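Local atomic coordinates of putative major capsid protein (Cafeteriavirus-dependent mavirus, PDB entry 6G44), a protein that probably builds the icosahedral shell of the mavirus particle, folding into a double jelly-roll whose three copies associate as a trimeric capsomer. Residues I127-Y132 and M334-V339; I357-K362 and S424-R429; M450-T455 and L470-I475. One frame throughout, in Å; residues are numbered along the deposited sequence.

Overall arrangement
All three contacts gather around the five-stranded sheet that includes strands 334-341, 425-428 and 464-482. Interaction 1 sets helix 123-130 against one face of that sheet. Interactions 2 and 3 lie on its other face, where it packs on the four-stranded sheet containing the neighbouring strands 355-363 and 448-457. The centres of interactions 2 and 3 are about 7 Å apart, and each is about 11 Å from the centre of interaction 1. Along the chain they follow in series, each closing before the next opens. Together they illustrate how one sheet of a double jelly-roll can serve two apolar layers: an interface with an earlier part of the chain and the inside of its own sandwich.

Interaction 1: residues I127-Y132 and M334-V339; sequences IKLHQY and MFAVMV
Leu129 and Met338 carry most of this contact, their side chains angled across one another as a helix comes to rest on a strand. Leu129 leads with one methyl: its CD2 lies 3.5 Å from Ala336 CB, tighter than usual for two carbons, so the leucine sits close against the strand at the small alanine. Met338 starts between its own backbone N and carbonyl carbon (chi1 81°) and runs out toward the helix, then bends at its last torsion to bring CE over Leu129; the exact spacing of that terminal methyl is doubtful. Its sulfur meets the neighbouring helix residue, with Met338 SD 3.9 Å from Lys128 CE. The lysine is fully extended, passing its aliphatic stem across the methionine while NZ continues to a hydrogen bond with Ser340 OG, further along the same strand. Within the helical segment, Gln131 NE2 donates a rather bent bond of 3.2 Å to Lys128 O, tying the glutamine amide back to the helix. Phe473 on the adjoining strand 464-482 also touches Leu129 and extends the apolar surface. A helix from the first half of the chain thus packs on a sheet of the second, consistent with the junction between the two barrels of a double jelly-roll.

Interaction 2: residues I357-K362 and S424-R429; sequences IGLEIK and SVIFFR
Ser424 OG, two residues ahead of the Ile426 that meets Leu359, is held by two backbone groups, hydrogen bonding with Phe394 O and with Ile356 N. Because Ile356 directly precedes residues 357-362, this hydroxyl ties together the ends of two segments whose remaining contact is wholly apolar. Leu359 and Ile426 reach toward each other tip to tip. The leucine CG stands opposite its backbone N (chi1 -164°), and CD2 points into the fork of the isoleucine, 4.0 Å from Ile426 CG2 and equally 4.0 Å from Ile426 CD1. Leu378 of helix 375-384 touches both residues and adds a third apolar partner. One pair further along, Ile361 and Phe428 approach from opposite directions. The aromatic ring is set by a first torsion of 74°, which places CG between the backbone N and the carbonyl carbon, and it offers its far end: Ile361 CD1 lies 3.9 Å from Phe428 CZ and 4.0 Å from Phe428 CE2. That ring also meets Phe335 of strand 334-341, their planes only about 20° apart. At the other end of residues 357-362, Ile357 and Gly358 both face Thr455, a classic beta bulge in the pairing with strand 448-457. With Leu359 and Ile361 of one strand directed at Ile426 and Phe428 of the other, and no hydrogen bond between the two segments, the arrangement is that of two facing sheets in a beta sandwich, here the core of the second jelly-roll.

Interaction 3: residues M450-T455 and L470-I475; sequences MQVQAT and LEVFSI
Two strands from facing sheets of the second jelly-roll meet here, successive along the chain but separated by the apolar layer of the sandwich. Strand 448-457 belongs to the four-stranded sheet and strand 464-482 to the five-stranded one, so the chain crosses from one sheet to the other between them. Their local axes come within 8.8 Å, and the N-to-C directions differ by 136°, well away from a straight antiparallel pairing; no hydrogen bond joins the segments. Val452 and Val472 sit opposite each other at the centre, their side chains crossing at a slant. The valine of the five-stranded sheet does its touching through a single methyl: Val472 CG2, which stands opposite its own carbonyl carbon, lies 3.9 Å from Val452 CB and 3.9 Å from Val452 CG2. One branch of a valine is thus laid against the whole branched end of another. Phe335 of strand 334-341 reaches across to Met450, while Val337 and Val339 of the same strand touch Leu470. This leucine completes the contact by dividing its two methyls, with Leu470 CD1 4.1 Å from Ala454 CB and Leu470 CD2 packed against a backbone carbonyl, 3.6 Å from Val452 O.

Interaction 1: residues I127-Y132 and M334-V339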
loop_
_atom_site.group_PDB
_atom_site.type_symbol
_atom_site.label_atom_id
_atom_site.label_comp_id
_atom_site.label_asym_id
_atom_site.label_seq_id
_atom_site.Cartn_x
_atom_site.Cartn_y
_atom_site.Cartn_z
ATOM N N ILE C 127 18.974 -5.159 13.786
ATOM C CA ILE C 127 17.545 -4.962 13.532
ATOM C C ILE C 127 17.108 -3.618 14.045
ATOM O O ILE C 127 16.170 -3.049 13.458
ATOM C CB ILE C 127 16.690 -6.136 14.085
ATOM C CG1 ILE C 127 15.282 -6.173 13.481
ATOM C CG2 ILE C 127 16.588 -6.117 15.584
ATOM C CD1 ILE C 127 15.223 -6.228 11.971
ATOM N N LYS C 128 17.723 -3.088 15.100
ATOM C CA LYS C 128 17.321 -1.768 15.590
ATOM C C LYS C 128 17.498 -0.707 14.516
ATOM O O LYS C 128 16.706 0.230 14.459
ATOM C CB LYS C 128 18.075 -1.352 16.871
ATOM C CG LYS C 128 17.565 -0.058 17.522
ATOM C CD LYS C 128 18.238 0.219 18.861
ATOM C CE LYS C 128 17.684 1.481 19.530
ATOM N NZ LYS C 128 18.312 1.793 20.856
ATOM N N LEU C 129 18.520 -0.834 13.676
ATOM C CA LEU C 129 18.723 0.072 12.537
ATOM C C LEU C 129 17.878 -0.323 11.351
ATOM O O LEU C 129 17.193 0.513 10.752
ATOM C CB LEU C 129 20.181 0.069 12.075
ATOM C CG LEU C 129 21.173 0.806 12.923
ATOM C CD1 LEU C 129 22.577 0.487 12.427
ATOM C CD2 LEU C 129 20.921 2.295 12.782
ATOM N N HIS C 130 17.926 -1.596 10.988
ATOM C CA HIS C 130 17.326 -2.116 9.780
ATOM C C HIS C 130 15.828 -1.869 9.728
ATOM O O HIS C 130 15.256 -1.633 8.649
ATOM C CB HIS C 130 17.618 -3.626 9.666
ATOM C CG HIS C 130 17.154 -4.248 8.397
ATOM N ND1 HIS C 130 17.701 -3.923 7.179
ATOM C CD2 HIS C 130 16.235 -5.206 8.157
ATOM C CE1 HIS C 130 17.119 -4.648 6.241
ATOM N NE2 HIS C 130 16.219 -5.426 6.804
ATOM N N GLN C 131 15.166 -1.929 10.888
ATOM C CA GLN C 131 13.706 -1.726 10.931
ATOM C C GLN C 131 13.284 -0.353 10.412
ATOM O O GLN C 131 12.122 -0.177 10.019
ATOM C CB GLN C 131 13.141 -1.938 12.356
ATOM C CG GLN C 131 13.575 -0.902 13.364
ATOM C CD GLN C 131 13.208 -1.224 14.798
ATOM O OE1 GLN C 131 12.343 -2.056 15.055
ATOM N NE2 GLN C 131 13.879 -0.566 15.757
ATOM N N TYR C 132 14.213 0.607 10.436
ATOM C CA TYR C 132 13.900 1.999 10.068
ATOM C C TYR C 132 14.166 2.312 8.619
ATOM O O TYR C 132 13.740 3.374 8.171
ATOM C CB TYR C 132 14.667 3.002 10.918
ATOM C CG TYR C 132 14.202 3.071 12.332
ATOM C CD1 TYR C 132 12.940 3.557 12.650
ATOM C CD2 TYR C 132 15.012 2.664 13.369
ATOM C CE1 TYR C 132 12.515 3.644 13.962
ATOM C CE2 TYR C 132 14.598 2.746 14.683
ATOM C CZ TYR C 132 13.353 3.239 14.986
ATOM O OH TYR C 132 12.956 3.291 16.305
ATOM N N MET C 334 27.370 3.690 3.875
ATOM C CA MET C 334 26.361 4.466 4.584
ATOM C C MET C 334 26.705 4.550 6.059
ATOM O O MET C 334 27.384 3.681 6.603
ATOM C CB MET C 334 24.956 3.856 4.393
ATOM C CG MET C 334 23.800 4.769 4.842
ATOM S SD MET C 334 22.131 4.089 4.560
ATOM C CE MET C 334 22.007 4.141 2.791
ATOM N N PHE C 335 26.213 5.608 6.692
ATOM C CA PHE C 335 26.291 5.818 8.107
ATOM C C PHE C 335 24.909 5.985 8.690
ATOM O O PHE C 335 23.979 6.396 7.984
ATOM C CB PHE C 335 27.108 7.095 8.410
ATOM C CG PHE C 335 28.531 7.001 7.967
ATOM C CD1 PHE C 335 29.458 6.445 8.832
ATOM C CD2 PHE C 335 28.926 7.423 6.710
ATOM C CE1 PHE C 335 30.780 6.317 8.460
ATOM C CE2 PHE C 335 30.276 7.304 6.334
ATOM C CZ PHE C 335 31.171 6.746 7.222
ATOM N N ALA C 336 24.780 5.681 9.973
ATOM C CA ALA C 336 23.520 5.910 10.702
ATOM C C ALA C 336 23.855 6.566 12.037
ATOM O O ALA C 336 24.750 6.085 12.762
ATOM C CB ALA C 336 22.741 4.625 10.915
ATOM N N VAL C 337 23.133 7.621 12.368
ATOM C CA VAL C 337 23.323 8.364 13.614
ATOM C C VAL C 337 22.054 8.250 14.436
ATOM O O VAL C 337 20.948 8.503 13.926
ATOM C CB VAL C 337 23.612 9.849 13.325
ATOM C CG1 VAL C 337 23.848 10.613 14.628
ATOM C CG2 VAL C 337 24.797 9.988 12.401
ATOM N N MET C 338 22.197 7.902 15.712
ATOM C CA MET C 338 21.060 7.870 16.611
ATOM C C MET C 338 21.539 8.202 18.009
ATOM O O MET C 338 22.689 7.912 18.342
ATOM C CB MET C 338 20.324 6.523 16.530
ATOM C CG MET C 338 20.837 5.335 17.280
ATOM S SD MET C 338 19.635 3.946 17.184
ATOM C CE MET C 338 20.066 3.281 15.609
ATOM N N VAL C 339 20.665 8.793 18.806
ATOM C CA VAL C 339 20.944 9.123 20.199
ATOM C C VAL C 339 19.935 8.372 21.051
ATOM O O VAL C 339 18.750 8.678 20.997
ATOM C CB VAL C 339 20.862 10.636 20.418
ATOM C CG1 VAL C 339 21.107 10.970 21.898
ATOM C CG2 VAL C 339 21.852 11.380 19.537
#

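Interaction 2: residues I357-K362 and S424-R429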
loop_
_atom_site.group_PDB
_atom_site.type_symbol
_atom_site.label_atom_id
_atom_site.label_comp_id
_atom_site.label_asym_id
_atom_site.label_seq_id
_atom_site.Cartn_x
_atom_site.Cartn_y
_atom_site.Cartn_z
ATOM N N ILE C 357 17.864 17.535 16.252
ATOM C CA ILE C 357 17.485 18.806 15.619
ATOM C C ILE C 357 18.640 19.442 14.851
ATOM O O ILE C 357 18.415 20.382 14.088
ATOM C CB ILE C 357 16.908 19.821 16.652
ATOM C CG1 ILE C 357 17.959 20.227 17.682
ATOM C CG2 ILE C 357 15.663 19.243 17.336
ATOM C CD1 ILE C 357 17.544 21.428 18.514
ATOM N N GLY C 358 19.860 18.919 15.026
ATOM C CA GLY C 358 21.016 19.412 14.303
ATOM C C GLY C 358 22.088 18.358 14.198
ATOM O O GLY C 358 22.203 17.499 15.066
ATOM N N LEU C 359 22.818 18.406 13.090
ATOM C CA LEU C 359 23.894 17.486 12.819
ATOM C C LEU C 359 25.033 18.239 12.169
ATOM O O LEU C 359 24.791 19.022 11.261
ATOM C CB LEU C 359 23.370 16.375 11.894
ATOM C CG LEU C 359 24.187 15.114 11.760
ATOM C CD1 LEU C 359 24.339 14.388 13.090
ATOM C CD2 LEU C 359 23.523 14.212 10.729
ATOM N N GLU C 360 26.258 18.029 12.649
ATOM C CA GLU C 360 27.448 18.556 11.978
ATOM C C GLU C 360 28.478 17.439 11.863
ATOM O O GLU C 360 28.779 16.770 12.844
ATOM C CB GLU C 360 28.022 19.763 12.733
ATOM C CG GLU C 360 27.035 20.925 12.803
ATOM C CD GLU C 360 27.616 22.223 13.351
ATOM O OE1 GLU C 360 26.792 23.123 13.688
ATOM O OE2 GLU C 360 28.854 22.363 13.432
ATOM N N ILE C 361 29.000 17.266 10.647
ATOM C CA ILE C 361 29.923 16.196 10.305
ATOM C C ILE C 361 31.286 16.809 9.906
ATOM O O ILE C 361 31.332 17.760 9.156
ATOM C CB ILE C 361 29.434 15.349 9.114
ATOM C CG1 ILE C 361 27.959 14.927 9.239
ATOM C CG2 ILE C 361 30.347 14.127 8.940
ATOM C CD1 ILE C 361 27.663 14.029 10.398
ATOM N N LYS C 362 32.367 16.242 10.442
ATOM C CA LYS C 362 33.740 16.549 9.991
ATOM C C LYS C 362 34.274 15.297 9.317
ATOM O O LYS C 362 34.163 14.221 9.886
ATOM C CB LYS C 362 34.608 16.910 11.183
ATOM C CG LYS C 362 36.107 16.942 10.906
ATOM C CD LYS C 362 36.846 17.426 12.153
ATOM C CE LYS C 362 38.347 17.538 11.925
ATOM N NZ LYS C 362 38.963 16.232 11.535
ATOM N N SER C 424 14.891 9.994 16.524
ATOM C CA SER C 424 15.530 10.036 15.201
ATOM C C SER C 424 16.519 8.928 14.912
ATOM O O SER C 424 17.302 8.527 15.777
ATOM C CB SER C 424 16.285 11.347 15.007
ATOM O OG SER C 424 15.559 12.474 15.442
ATOM N N VAL C 425 16.538 8.502 13.657
ATOM C CA VAL C 425 17.715 7.838 13.084
ATOM C C VAL C 425 18.019 8.544 11.786
ATOM O O VAL C 425 17.140 8.672 10.934
ATOM C CB VAL C 425 17.497 6.335 12.808
ATOM C CG1 VAL C 425 18.742 5.705 12.213
ATOM C CG2 VAL C 425 17.125 5.620 14.107
ATOM N N ILE C 426 19.250 9.021 11.642
ATOM C CA ILE C 426 19.649 9.743 10.428
ATOM C C ILE C 426 20.615 8.882 9.619
ATOM O O ILE C 426 21.745 8.644 10.051
ATOM C CB ILE C 426 20.240 11.139 10.703
ATOM C CG1 ILE C 426 19.232 12.008 11.455
ATOM C CG2 ILE C 426 20.654 11.809 9.391
ATOM C CD1 ILE C 426 19.834 13.254 12.084
ATOM N N PHE C 427 20.183 8.438 8.455
ATOM C CA PHE C 427 20.999 7.691 7.514
ATOM C C PHE C 427 21.594 8.661 6.519
ATOM O O PHE C 427 20.856 9.483 5.942
ATOM C CB PHE C 427 20.164 6.644 6.765
ATOM C CG PHE C 427 19.633 5.539 7.640
ATOM C CD1 PHE C 427 20.429 4.446 7.953
ATOM C CD2 PHE C 427 18.320 5.556 8.141
ATOM C CE1 PHE C 427 19.933 3.411 8.729
ATOM C CE2 PHE C 427 17.831 4.503 8.903
ATOM C CZ PHE C 427 18.657 3.440 9.221
ATOM N N PHE C 428 22.922 8.636 6.332
ATOM C CA PHE C 428 23.575 9.471 5.298
ATOM C C PHE C 428 24.733 8.723 4.655
ATOM O O PHE C 428 25.342 7.853 5.289
ATOM C CB PHE C 428 24.024 10.843 5.848
ATOM C CG PHE C 428 25.240 10.790 6.748
ATOM C CD1 PHE C 428 26.515 10.927 6.224
ATOM C CD2 PHE C 428 25.107 10.665 8.139
ATOM C CE1 PHE C 428 27.632 10.857 7.048
ATOM C CE2 PHE C 428 26.215 10.632 8.957
ATOM C CZ PHE C 428 27.491 10.722 8.410
ATOM N N ARG C 429 24.961 9.008 3.380
ATOM C CA ARG C 429 26.017 8.377 2.580
ATOM C C ARG C 429 27.167 9.377 2.418
ATOM O O ARG C 429 26.955 10.588 2.510
ATOM C CB ARG C 429 25.470 8.039 1.198
ATOM C CG ARG C 429 24.290 7.087 1.189
ATOM C CD ARG C 429 23.804 6.910 -0.217
ATOM N NE ARG C 429 22.626 6.054 -0.322
ATOM C CZ ARG C 429 22.640 4.739 -0.451
ATOM N NH1 ARG C 429 23.778 4.066 -0.532
ATOM N NH2 ARG C 429 21.497 4.077 -0.567
#

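Interaction 3: residues M450-T455 and L470-I475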
loop_
_atom_site.group_PDB
_atom_site.type_symbol
_atom_site.label_atom_id
_atom_site.label_comp_id
_atom_site.label_asym_id
_atom_site.label_seq_id
_atom_site.Cartn_x
_atom_site.Cartn_y
_atom_site.Cartn_z
ATOM N N MET C 450 36.475 10.761 10.855
ATOM C CA MET C 450 35.166 11.409 10.968
ATOM C C MET C 450 34.863 11.772 12.421
ATOM O O MET C 450 35.156 11.022 13.334
ATOM C CB MET C 450 34.076 10.476 10.422
ATOM C CG MET C 450 32.663 11.067 10.477
ATOM S SD MET C 450 31.341 9.930 9.953
ATOM C CE MET C 450 31.471 10.170 8.215
ATOM N N GLN C 451 34.180 12.905 12.603
ATOM C CA GLN C 451 33.627 13.284 13.874
ATOM C C GLN C 451 32.183 13.733 13.613
ATOM O O GLN C 451 31.910 14.392 12.612
ATOM C CB GLN C 451 34.451 14.435 14.466
ATOM C CG GLN C 451 34.099 14.831 15.887
ATOM C CD GLN C 451 35.214 15.646 16.538
ATOM O OE1 GLN C 451 35.689 16.619 15.961
ATOM N NE2 GLN C 451 35.638 15.240 17.725
ATOM N N VAL C 452 31.288 13.338 14.511
ATOM C CA VAL C 452 29.853 13.667 14.408
ATOM C C VAL C 452 29.404 14.415 15.652
ATOM O O VAL C 452 29.580 13.923 16.754
ATOM C CB VAL C 452 29.027 12.373 14.235
ATOM C CG1 VAL C 452 27.528 12.653 14.283
ATOM C CG2 VAL C 452 29.408 11.701 12.914
ATOM N N GLN C 453 28.797 15.587 15.449
ATOM C CA GLN C 453 28.146 16.361 16.511
ATOM C C GLN C 453 26.631 16.267 16.279
ATOM O O GLN C 453 26.193 16.531 15.163
ATOM C CB GLN C 453 28.588 17.818 16.425
ATOM C CG GLN C 453 27.879 18.750 17.399
ATOM C CD GLN C 453 28.060 20.207 17.062
ATOM O OE1 GLN C 453 27.197 20.820 16.442
ATOM N NE2 GLN C 453 29.222 20.757 17.420
ATOM N N ALA C 454 25.878 15.886 17.297
ATOM C CA ALA C 454 24.414 15.858 17.229
ATOM C C ALA C 454 23.861 16.786 18.294
ATOM O O ALA C 454 24.293 16.706 19.443
ATOM C CB ALA C 454 23.882 14.456 17.473
ATOM N N THR C 455 22.905 17.626 17.911
ATOM C CA THR C 455 22.137 18.449 18.831
ATOM C C THR C 455 20.743 17.830 18.920
ATOM O O THR C 455 20.131 17.518 17.875
ATOM C CB THR C 455 22.082 19.910 18.335
ATOM O OG1 THR C 455 23.421 20.394 18.089
ATOM C CG2 THR C 455 21.409 20.800 19.350
ATOM N N LEU C 470 25.072 8.956 22.071
ATOM C CA LEU C 470 25.219 9.175 20.617
ATOM C C LEU C 470 25.974 7.984 20.048
ATOM O O LEU C 470 27.054 7.641 20.532
ATOM C CB LEU C 470 25.973 10.481 20.336
ATOM C CG LEU C 470 26.486 10.711 18.917
ATOM C CD1 LEU C 470 25.366 10.676 17.870
ATOM C CD2 LEU C 470 27.268 11.998 18.782
ATOM N N GLU C 471 25.413 7.327 19.033
ATOM C CA GLU C 471 26.054 6.211 18.360
ATOM C C GLU C 471 26.102 6.508 16.874
ATOM O O GLU C 471 25.114 7.009 16.299
ATOM C CB GLU C 471 25.285 4.919 18.576
ATOM C CG GLU C 471 25.295 4.402 20.015
ATOM C CD GLU C 471 24.527 3.093 20.153
ATOM O OE1 GLU C 471 23.298 3.140 19.930
ATOM O OE2 GLU C 471 25.137 2.027 20.470
ATOM N N VAL C 472 27.242 6.215 16.259
ATOM C CA VAL C 472 27.446 6.340 14.817
ATOM C C VAL C 472 27.794 4.955 14.313
ATOM O O VAL C 472 28.786 4.359 14.748
ATOM C CB VAL C 472 28.542 7.358 14.452
ATOM C CG1 VAL C 472 28.701 7.461 12.937
ATOM C CG2 VAL C 472 28.194 8.693 15.089
ATOM N N PHE C 473 26.946 4.430 13.429
ATOM C CA PHE C 473 27.165 3.122 12.833
ATOM C C PHE C 473 27.615 3.270 11.405
ATOM O O PHE C 473 27.223 4.219 10.731
ATOM C CB PHE C 473 25.884 2.306 12.821
ATOM C CG PHE C 473 25.349 2.007 14.179
ATOM C CD1 PHE C 473 24.462 2.879 14.788
ATOM C CD2 PHE C 473 25.732 0.859 14.859
ATOM C CE1 PHE C 473 23.942 2.614 16.047
ATOM C CE2 PHE C 473 25.229 0.608 16.147
ATOM C CZ PHE C 473 24.332 1.485 16.721
ATOM N N SER C 474 28.457 2.349 10.944
ATOM C CA SER C 474 28.774 2.233 9.514
ATOM C C SER C 474 28.068 1.028 8.940
ATOM O O SER C 474 27.924 0.016 9.619
ATOM C CB SER C 474 30.260 2.100 9.251
ATOM O OG SER C 474 30.765 0.969 9.906
ATOM N N ILE C 475 27.687 1.140 7.666
ATOM C CA ILE C 475 27.162 0.028 6.906
ATOM C C ILE C 475 28.103 -0.114 5.737
ATOM O O ILE C 475 28.169 0.773 4.882
ATOM C CB ILE C 475 25.709 0.255 6.440
ATOM C CG1 ILE C 475 24.812 0.487 7.668
ATOM C CG2 ILE C 475 25.230 -0.952 5.641
ATOM C CD1 ILE C 475 24.292 1.885 7.843
#